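Local coordinates for beta-N-acetylhexosaminidase (Bacteroides fragilis, PDB 4PYS), which probably hydrolyses terminal N-acetylhexosamine residues from glycoconjugates, as a family 20 beta-N-acetylhexosaminidase with a TIM-barrel catalytic domain, at residues A[24-29]-A[116-121]; A[391-396]-A[405-410]; A[397-402]-A[437-442]. All blocks are in the same frame, centred on the assembly; numbering follows the deposited sequence.

Contact 1 of 3, residues A[24-29]-A[116-121]; sequences RLRLQG and GLIFPC
Arg24 to Leu27 and Leu117 to Pro120 pair as neighbouring antiparallel strands, their short axes 4.4 Å apart and 163° between N-to-C directions. Two hydrogen-bonded pairs, Leu25 with Phe119 and Leu27 with Leu117, supply four nearly straight backbone bonds; Leu25 N to Phe119 O measures 2.7 Å and Leu117 N to Leu27 O 2.9 Å. The non-hydrogen-bonded pairs, Arg24 with Pro120 and Arg26 with Ile118, add CA-H...O contacts such as Arg26 CA to Leu117 O, 3.4 Å.

Side-chain packing divides between the faces. On one, Leu27 CB meets Leu117 CB at 4.2 Å, and Leu27 CD1 comes to the rim of the Phe119 ring. On the other, Ile118 touches both arginines with different branches. CG2, anti to the backbone N, sits over one face of the Arg24 guanidinium, displaced toward its rim, 3.8 Å from NH2. CG1, anti to the carbonyl carbon (chi1 -63°), carries CD1 to the edge of the Arg26 guanidinium, 3.5 Å from NH2. Arg24 NH2 also salt-bridges Glu113.

In the domain 2 sheet, strand 117-126 also pairs with strand 80-84. Leu25 and Phe119 rest on Val84 and Ile89, and helix 96-109 packs against Phe119.

Contact 2 of 3, residues A[391-396]-A[405-410]; sequences LNFPLT and RTFDLE. With FMT (formic acid), chain H.
Phe393 and Arg405 centre a loop-to-loop packing contact in the catalytic domain, where the chain leaving helix 386-389 meets the approach to helix 409-415. Arg405 CB stands over the middle of the Phe393 ring, 3.7 Å from its centroid and 11° off the normal, a CH-pi contact. The arginine chain continues across that ring until CD lies 3.6 Å from Phe393 CZ. A bend at chi3 (-64°) then turns NE, and the guanidinium plane stands 75° from the ring. NH1 hydrogen-bonds Gly400 O, while Arg405 NH2 donates to O2 of a formic acid molecule at 2.9 Å. This probable crystallisation solute lies at the edges of both the guanidinium and the Phe393 ring, and Asn386 ND2 also hydrogen-bonds it.

Phe393 CB touches Phe407 CE2 at 3.6 Å, and CD2 of Phe393 lies at the edge of the Phe407 ring. The backbones are joined by a somewhat bent hydrogen bond from Phe407 N to Pro394 O, 3.2 Å, beside a CA-H...O contact from Thr406 CA to the same oxygen. Arg405 O, by contrast, is buried against Phe393 CB at 3.3 Å and has no polar partner in the model. Further along, Leu395 crosses Asp408 at about a right angle, CD2 to CB 3.7 Å.

Asp408 N-caps helix 409-415, its OD2 also accepting from Lys496 N, so the loop packed here leads directly into that helix's start. Helix 453-462 adjoins through Arg453, which makes a cation-pi contact with Phe407 and hydrogen-bonds Phe393 O, while Leu409 packs on helix 470-486.

Contact 3 of 3, residues A[397-402]-A[437-442]; sequences PWKGYT and TDDGVT
Trp398 meets Asp439 and Val441 with the six-membered part of its indole: CH2 is 3.4 Å from Asp439 O and 4.0 Å from Val441 CG2, both approaching obliquely. Lys399 CG covers the centre of one face, 3.6 Å above the plane, and Asp438 O lies near the plane at the edge. With CG anti to the backbone N (chi1 176°), the indole starts out beside the carbonyl carbon. The Tyr401 ring has Trp398 O and Asp438 O near its plane at the edge. Asp439 OD2 meets it obliquely, with the carboxylate turned 78° from the ring.

Asp439 is gripped through two oxygens. Its OD2 accepts from Gly400 N at 3.1 Å, the donor standing 43° out of the carboxylate plane, while its backbone O receives a weak bond from Lys399 NZ at 3.4 Å. The lysine chain runs counter to the Asp439 side chain and, extended beyond CG, carries NZ to the backbone carbonyl. NZ and Asp439 OD1 are 5.8 Å apart, so the opposite charges are not in contact, though they may still attract weakly. Gly400 lies in a type II' turn, Trp398 to Tyr401, closed by Tyr401 N to Trp398 O, 2.9 Å, and by the reverse bond, Trp398 N to Tyr401 O.

A water bridges the segments, accepting from Tyr401 OH at 2.6 Å and donating to Asp438 O. Tyr401 OH also takes a hydrogen bond from Asn392.

The turn belongs to the loop between helices 386-389 and 409-415. Its partner follows the C-terminal end of strand 428-435, where TIM-barrel enzymes carry their active sites; a solute glycerol on Asp438 OD2 is consistent with a pocket there. Beyond it comes helix 447-450, whose Arg449 makes a cation-pi contact with Trp398.

How the contacts relate
Contact 1 is a mostly buried strand pair in domain 2, about 40 Å and 45 Å, centre to centre, from contacts 2 and 3, which share the catalytic domain. The regular ladder of backbone bonds in contact 1 contrasts with the loop contacts: one backbone bond plus aromatic and CH-pi packing in contact 2, and carboxylate, carbonyl and water-mediated links in contact 3. Both loop contacts are partly buried and draw on the same connection between helices 386-389 and 409-415, their segments alternating along the chain. They also touch directly: Arg405 NH1 lies 2.8 Å from Gly400 O, a probable hydrogen bond, and Phe393 CD1 packs 3.7 Å from Tyr401 CE1.

Contact 1 of 3, residues A[24-29]-A[116-121]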
loop_
_atom_site.group_PDB
_atom_site.type_symbol
_atom_site.label_atom_id
_atom_site.label_comp_id
_atom_site.label_asym_id
_atom_site.label_seq_id
_atom_site.Cartn_x
_atom_site.Cartn_y
_atom_site.Cartn_z
ATOM N N ARG A 24 8.782 12.246 33.654
ATOM C CA ARG A 24 7.680 11.812 32.807
ATOM C C ARG A 24 6.537 12.795 32.941
ATOM O O ARG A 24 6.442 13.524 33.933
ATOM C CB ARG A 24 7.219 10.410 33.197
ATOM C CG ARG A 24 6.954 10.240 34.687
ATOM C CD ARG A 24 6.648 8.790 35.019
ATOM N NE ARG A 24 7.371 7.881 34.130
ATOM C CZ ARG A 24 7.110 6.582 34.011
ATOM N NH1 ARG A 24 7.814 5.835 33.169
ATOM N NH2 ARG A 24 6.141 6.030 34.730
ATOM N N LEU A 25 5.679 12.824 31.930
ATOM C CA LEU A 25 4.504 13.682 31.947
ATOM C C LEU A 25 3.266 12.810 32.016
ATOM O O LEU A 25 3.046 11.970 31.142
ATOM C CB LEU A 25 4.451 14.535 30.677
ATOM C CG LEU A 25 3.193 15.389 30.525
ATOM C CD1 LEU A 25 3.181 16.507 31.558
ATOM C CD2 LEU A 25 3.101 15.949 29.122
ATOM N N ARG A 26 2.463 12.999 33.056
ATOM C CA ARG A 26 1.210 12.261 33.166
ATOM C C ARG A 26 0.047 13.154 32.757
ATOM O O ARG A 26 -0.109 14.260 33.277
ATOM C CB ARG A 26 1.002 11.731 34.592
ATOM C CG ARG A 26 2.192 10.938 35.149
ATOM C CD ARG A 26 1.795 10.076 36.359
ATOM N NE ARG A 26 2.885 9.930 37.329
ATOM C CZ ARG A 26 3.781 8.942 37.337
ATOM N NH1 ARG A 26 4.726 8.919 38.269
ATOM N NH2 ARG A 26 3.744 7.979 36.424
ATOM N N LEU A 27 -0.756 12.671 31.814
ATOM C CA LEU A 27 -1.949 13.383 31.380
ATOM C C LEU A 27 -3.184 12.561 31.704
ATOM O O LEU A 27 -3.477 11.566 31.035
ATOM C CB LEU A 27 -1.908 13.666 29.879
ATOM C CG LEU A 27 -0.739 14.507 29.355
ATOM C CD1 LEU A 27 -0.925 14.828 27.883
ATOM C CD2 LEU A 27 -0.597 15.776 30.163
ATOM N N GLN A 28 -3.901 12.989 32.734
ATOM C CA GLN A 28 -5.167 12.373 33.107
ATOM C C GLN A 28 -6.197 13.470 33.342
ATOM O O GLN A 28 -5.879 14.522 33.895
ATOM C CB GLN A 28 -5.004 11.516 34.364
ATOM N N GLY A 29 -7.428 13.227 32.909
ATOM C CA GLY A 29 -8.482 14.214 33.052
ATOM C C GLY A 29 -8.680 15.032 31.795
ATOM O O GLY A 29 -8.417 14.558 30.691
ATOM N N GLY A 116 -5.305 6.913 31.454
ATOM C CA GLY A 116 -4.819 8.124 30.827
ATOM C C GLY A 116 -3.493 7.881 30.133
ATOM O O GLY A 116 -3.187 6.758 29.725
ATOM N N LEU A 117 -2.697 8.936 30.010
ATOM C CA LEU A 117 -1.452 8.870 29.263
ATOM C C LEU A 117 -0.256 9.166 30.162
ATOM O O LEU A 117 -0.326 10.023 31.046
ATOM C CB LEU A 117 -1.492 9.862 28.103
ATOM C CG LEU A 117 -2.583 9.654 27.053
ATOM C CD1 LEU A 117 -2.602 10.821 26.099
ATOM C CD2 LEU A 117 -2.347 8.367 26.290
ATOM N N ILE A 118 0.833 8.435 29.948
ATOM C CA ILE A 118 2.075 8.679 30.672
ATOM C C ILE A 118 3.198 8.662 29.660
ATOM O O ILE A 118 3.426 7.641 29.000
ATOM C CB ILE A 118 2.350 7.613 31.741
ATOM C CG1 ILE A 118 1.264 7.639 32.816
ATOM C CG2 ILE A 118 3.717 7.844 32.377
ATOM C CD1 ILE A 118 1.554 6.741 33.992
ATOM N N PHE A 119 3.881 9.796 29.526
ATOM C CA PHE A 119 4.925 9.944 28.520
ATOM C C PHE A 119 6.265 10.267 29.160
ATOM O O PHE A 119 6.423 11.329 29.766
ATOM C CB PHE A 119 4.580 11.073 27.551
ATOM C CG PHE A 119 3.367 10.811 26.707
ATOM C CD1 PHE A 119 3.366 9.792 25.764
ATOM C CD2 PHE A 119 2.235 11.604 26.835
ATOM C CE1 PHE A 119 2.250 9.559 24.974
ATOM C CE2 PHE A 119 1.116 11.383 26.046
ATOM C CZ PHE A 119 1.123 10.361 25.115
ATOM N N PRO A 120 7.242 9.358 29.024
ATOM C CA PRO A 120 8.577 9.684 29.544
ATOM C C PRO A 120 9.124 10.885 28.799
ATOM O O PRO A 120 8.876 11.016 27.600
ATOM C CB PRO A 120 9.398 8.433 29.215
ATOM C CG PRO A 120 8.369 7.313 29.152
ATOM C CD PRO A 120 7.142 7.963 28.551
ATOM N N CYS A 121 9.830 11.768 29.490
ATOM C CA CYS A 121 10.362 12.952 28.829
ATOM C C CYS A 121 11.352 12.552 27.741
ATOM O O CYS A 121 12.098 11.576 27.889
ATOM C CB CYS A 121 10.991 13.898 29.848
ATOM S SG CYS A 121 9.768 14.550 31.010
#

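Contact 2 of 3, residues A[391-396]-A[405-410]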
loop_
_atom_site.group_PDB
_atom_site.type_symbol
_atom_site.label_atom_id
_atom_site.label_comp_id
_atom_site.label_asym_id
_atom_site.label_seq_id
_atom_site.Cartn_x
_atom_site.Cartn_y
_atom_site.Cartn_z
ATOM N N LEU A 391 4.371 -10.902 1.131
ATOM C CA LEU A 391 4.027 -11.520 2.411
ATOM C C LEU A 391 3.097 -12.713 2.263
ATOM O O LEU A 391 2.885 -13.464 3.221
ATOM C CB LEU A 391 3.415 -10.457 3.336
ATOM C CG LEU A 391 4.375 -9.301 3.609
ATOM C CD1 LEU A 391 3.615 -8.093 4.159
ATOM C CD2 LEU A 391 5.458 -9.745 4.578
ATOM N N ASN A 392 2.527 -12.897 1.069
ATOM C CA ASN A 392 1.786 -14.123 0.800
ATOM C C ASN A 392 2.692 -15.356 0.723
ATOM O O ASN A 392 2.216 -16.492 0.838
ATOM C CB ASN A 392 0.944 -13.989 -0.484
ATOM C CG ASN A 392 1.737 -13.422 -1.635
ATOM O OD1 ASN A 392 2.183 -12.270 -1.585
ATOM N ND2 ASN A 392 1.908 -14.216 -2.693
ATOM N N PHE A 393 3.993 -15.157 0.526
ATOM C CA PHE A 393 4.912 -16.297 0.569
ATOM C C PHE A 393 4.957 -16.716 2.033
ATOM O O PHE A 393 5.293 -15.902 2.899
ATOM C CB PHE A 393 6.333 -15.904 0.138
ATOM C CG PHE A 393 6.495 -15.664 -1.348
ATOM C CD1 PHE A 393 5.392 -15.454 -2.170
ATOM C CD2 PHE A 393 7.766 -15.641 -1.915
ATOM C CE1 PHE A 393 5.556 -15.226 -3.547
ATOM C CE2 PHE A 393 7.942 -15.419 -3.282
ATOM C CZ PHE A 393 6.833 -15.212 -4.100
ATOM N N PRO A 394 4.606 -17.970 2.322
ATOM C CA PRO A 394 4.612 -18.427 3.718
ATOM C C PRO A 394 6.035 -18.743 4.173
ATOM O O PRO A 394 6.951 -18.628 3.368
ATOM C CB PRO A 394 3.763 -19.697 3.668
ATOM C CG PRO A 394 3.945 -20.224 2.260
ATOM C CD PRO A 394 4.086 -18.993 1.392
ATOM N N LEU A 395 6.225 -19.107 5.438
ATOM C CA LEU A 395 7.563 -19.466 5.919
ATOM C C LEU A 395 7.925 -20.915 5.595
ATOM O O LEU A 395 9.110 -21.274 5.578
ATOM C CB LEU A 395 7.694 -19.225 7.423
ATOM C CG LEU A 395 8.151 -17.844 7.884
ATOM C CD1 LEU A 395 7.055 -16.784 7.683
ATOM C CD2 LEU A 395 8.594 -17.918 9.340
ATOM N N THR A 396 6.906 -21.745 5.369
ATOM C CA THR A 396 7.092 -23.153 5.003
ATOM C C THR A 396 6.062 -23.447 3.912
ATOM O O THR A 396 5.072 -22.731 3.811
ATOM C CB THR A 396 6.889 -24.094 6.217
ATOM O OG1 THR A 396 5.620 -23.827 6.830
ATOM C CG2 THR A 396 7.993 -23.891 7.254
ATOM N N ARG A 405 9.127 -20.353 -2.938
ATOM C CA ARG A 405 8.367 -19.150 -2.606
ATOM C C ARG A 405 8.021 -19.125 -1.124
ATOM O O ARG A 405 6.857 -19.029 -0.735
ATOM C CB ARG A 405 7.120 -19.006 -3.484
ATOM C CG ARG A 405 7.458 -18.788 -4.954
ATOM C CD ARG A 405 6.252 -18.313 -5.758
ATOM N NE ARG A 405 5.198 -19.319 -5.788
ATOM C CZ ARG A 405 3.910 -19.048 -5.982
ATOM N NH1 ARG A 405 3.019 -20.028 -5.983
ATOM N NH2 ARG A 405 3.514 -17.797 -6.163
ATOM N N THR A 406 9.063 -19.227 -0.306
ATOM C CA THR A 406 8.956 -19.065 1.136
ATOM C C THR A 406 10.109 -18.186 1.586
ATOM O O THR A 406 11.154 -18.151 0.925
ATOM C CB THR A 406 9.054 -20.415 1.895
ATOM O OG1 THR A 406 10.338 -21.018 1.683
ATOM C CG2 THR A 406 7.961 -21.388 1.426
ATOM N N PHE A 407 9.920 -17.488 2.703
ATOM C CA PHE A 407 11.010 -16.755 3.360
ATOM C C PHE A 407 10.626 -16.337 4.776
ATOM O O PHE A 407 9.440 -16.307 5.117
ATOM C CB PHE A 407 11.472 -15.531 2.536
ATOM C CG PHE A 407 10.434 -14.441 2.381
ATOM C CD1 PHE A 407 10.340 -13.412 3.313
ATOM C CD2 PHE A 407 9.590 -14.419 1.280
ATOM C CE1 PHE A 407 9.409 -12.399 3.169
ATOM C CE2 PHE A 407 8.651 -13.398 1.132
ATOM C CZ PHE A 407 8.562 -12.395 2.068
ATOM N N ASP A 408 11.616 -16.005 5.602
ATOM C CA ASP A 408 11.296 -15.608 6.965
ATOM C C ASP A 408 11.808 -14.219 7.330
ATOM O O ASP A 408 12.236 -13.448 6.464
ATOM C CB ASP A 408 11.757 -16.696 7.977
ATOM C CG ASP A 408 13.268 -16.754 8.155
ATOM O OD1 ASP A 408 14.000 -15.923 7.575
ATOM O OD2 ASP A 408 13.734 -17.642 8.907
ATOM N N LEU A 409 11.758 -13.891 8.615
ATOM C CA LEU A 409 12.089 -12.539 9.057
ATOM C C LEU A 409 13.563 -12.196 8.822
ATOM O O LEU A 409 13.896 -11.037 8.509
ATOM C CB LEU A 409 11.717 -12.353 10.535
ATOM C CG LEU A 409 11.748 -10.918 11.071
ATOM C CD1 LEU A 409 10.648 -10.059 10.430
ATOM C CD2 LEU A 409 11.589 -10.926 12.588
ATOM N N GLU A 410 14.442 -13.189 8.961
ATOM C CA GLU A 410 15.858 -12.989 8.644
ATOM C C GLU A 410 16.069 -12.688 7.169
ATOM O O GLU A 410 16.879 -11.829 6.825
ATOM C CB GLU A 410 16.714 -14.204 9.052
ATOM C CG GLU A 410 17.248 -14.139 10.470
ATOM C CD GLU A 410 18.280 -15.225 10.782
ATOM O OE1 GLU A 410 18.269 -15.727 11.918
ATOM O OE2 GLU A 410 19.098 -15.563 9.900
HETATM C C FMT H . 5.421 -14.357 -7.292
HETATM O O1 FMT H . 6.562 -14.412 -7.742
HETATM O O2 FMT H . 4.776 -15.352 -6.943
#

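Contact 3 of 3, residues A[397-402]-A[437-442]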
loop_
_atom_site.group_PDB
_atom_site.type_symbol
_atom_site.label_atom_id
_atom_site.label_comp_id
_atom_site.label_asym_id
_atom_site.label_seq_id
_atom_site.Cartn_x
_atom_site.Cartn_y
_atom_site.Cartn_z
ATOM N N PRO A 397 6.300 -24.477 3.081
ATOM C CA PRO A 397 5.435 -24.706 1.913
ATOM C C PRO A 397 3.948 -24.880 2.231
ATOM O O PRO A 397 3.584 -25.483 3.244
ATOM C CB PRO A 397 6.007 -25.994 1.306
ATOM C CG PRO A 397 7.451 -25.978 1.703
ATOM C CD PRO A 397 7.466 -25.383 3.087
ATOM N N TRP A 398 3.104 -24.358 1.346
ATOM C CA TRP A 398 1.660 -24.402 1.513
ATOM C C TRP A 398 1.008 -24.274 0.147
ATOM O O TRP A 398 1.182 -23.266 -0.533
ATOM C CB TRP A 398 1.192 -23.264 2.424
ATOM C CG TRP A 398 -0.297 -23.205 2.554
ATOM C CD1 TRP A 398 -1.103 -24.079 3.235
ATOM C CD2 TRP A 398 -1.161 -22.226 1.979
ATOM N NE1 TRP A 398 -2.415 -23.688 3.125
ATOM C CE2 TRP A 398 -2.478 -22.557 2.351
ATOM C CE3 TRP A 398 -0.948 -21.099 1.180
ATOM C CZ2 TRP A 398 -3.581 -21.793 1.955
ATOM C CZ3 TRP A 398 -2.047 -20.338 0.786
ATOM C CH2 TRP A 398 -3.343 -20.690 1.175
ATOM N N LYS A 399 0.271 -25.304 -0.253
ATOM C CA LYS A 399 -0.413 -25.327 -1.550
ATOM C C LYS A 399 0.513 -24.979 -2.717
ATOM O O LYS A 399 1.517 -25.653 -2.931
ATOM C CB LYS A 399 -1.638 -24.409 -1.524
ATOM C CG LYS A 399 -2.642 -24.801 -0.444
ATOM C CD LYS A 399 -3.988 -24.150 -0.672
ATOM C CE LYS A 399 -4.992 -24.581 0.386
ATOM N NZ LYS A 399 -6.312 -23.903 0.193
ATOM N N GLY A 400 0.181 -23.923 -3.454
ATOM C CA GLY A 400 0.960 -23.541 -4.620
ATOM C C GLY A 400 2.322 -22.941 -4.305
ATOM O O GLY A 400 3.148 -22.766 -5.203
ATOM N N TYR A 401 2.561 -22.618 -3.037
ATOM C CA TYR A 401 3.859 -22.091 -2.626
ATOM C C TYR A 401 4.816 -23.223 -2.221
ATOM O O TYR A 401 4.672 -23.822 -1.152
ATOM C CB TYR A 401 3.684 -21.080 -1.482
ATOM C CG TYR A 401 2.806 -19.909 -1.854
ATOM C CD1 TYR A 401 3.346 -18.778 -2.440
ATOM C CD2 TYR A 401 1.431 -19.942 -1.626
ATOM C CE1 TYR A 401 2.549 -17.707 -2.785
ATOM C CE2 TYR A 401 0.624 -18.878 -1.974
ATOM C CZ TYR A 401 1.185 -17.767 -2.561
ATOM O OH TYR A 401 0.389 -16.696 -2.907
ATOM N N THR A 402 5.779 -23.530 -3.088
ATOM C CA THR A 402 6.805 -24.520 -2.757
ATOM C C THR A 402 7.899 -23.839 -1.947
ATOM O O THR A 402 7.791 -22.662 -1.622
ATOM C CB THR A 402 7.450 -25.133 -4.016
ATOM O OG1 THR A 402 8.145 -24.113 -4.747
ATOM C CG2 THR A 402 6.397 -25.759 -4.908
ATOM N N THR A 437 -3.791 -12.768 -2.479
ATOM C CA THR A 437 -4.687 -13.752 -1.868
ATOM C C THR A 437 -4.903 -15.023 -2.698
ATOM O O THR A 437 -5.911 -15.723 -2.531
ATOM C CB THR A 437 -6.023 -13.096 -1.406
ATOM O OG1 THR A 437 -6.625 -12.376 -2.496
ATOM C CG2 THR A 437 -5.756 -12.118 -0.265
ATOM N N ASP A 438 -3.940 -15.338 -3.568
ATOM C CA ASP A 438 -3.939 -16.606 -4.312
ATOM C C ASP A 438 -4.125 -17.798 -3.372
ATOM O O ASP A 438 -3.646 -17.775 -2.227
ATOM C CB ASP A 438 -2.593 -16.831 -5.023
ATOM C CG ASP A 438 -2.187 -15.682 -5.914
ATOM O OD1 ASP A 438 -2.419 -14.511 -5.535
ATOM O OD2 ASP A 438 -1.613 -15.956 -6.994
ATOM N N ASP A 439 -4.784 -18.835 -3.874
ATOM C CA ASP A 439 -4.963 -20.103 -3.154
ATOM C C ASP A 439 -5.951 -20.012 -1.990
ATOM O O ASP A 439 -5.881 -20.810 -1.056
ATOM C CB ASP A 439 -3.619 -20.685 -2.674
ATOM C CG ASP A 439 -2.901 -21.475 -3.748
ATOM O OD1 ASP A 439 -3.581 -22.092 -4.591
ATOM O OD2 ASP A 439 -1.653 -21.495 -3.733
ATOM N N GLY A 440 -6.866 -19.049 -2.045
ATOM C CA GLY A 440 -7.951 -18.992 -1.077
ATOM C C GLY A 440 -7.577 -18.459 0.296
ATOM O O GLY A 440 -8.010 -19.007 1.310
ATOM N N VAL A 441 -6.781 -17.394 0.329
ATOM C CA VAL A 441 -6.449 -16.729 1.587
ATOM C C VAL A 441 -7.627 -15.867 2.045
ATOM O O VAL A 441 -7.850 -14.774 1.529
ATOM C CB VAL A 441 -5.178 -15.870 1.450
ATOM C CG1 VAL A 441 -4.890 -15.101 2.754
ATOM C CG2 VAL A 441 -3.990 -16.751 1.073
ATOM N N THR A 442 -8.387 -16.378 3.007
ATOM C CA THR A 442 -9.552 -15.682 3.530
ATOM C C THR A 442 -9.092 -14.685 4.587
ATOM O O THR A 442 -7.909 -14.640 4.921
ATOM C CB THR A 442 -10.529 -16.668 4.167
ATOM O OG1 THR A 442 -9.848 -17.375 5.209
ATOM C CG2 THR A 442 -11.040 -17.669 3.137
HETATM O O HOH W 1 -1.617 -16.257 -1.370
#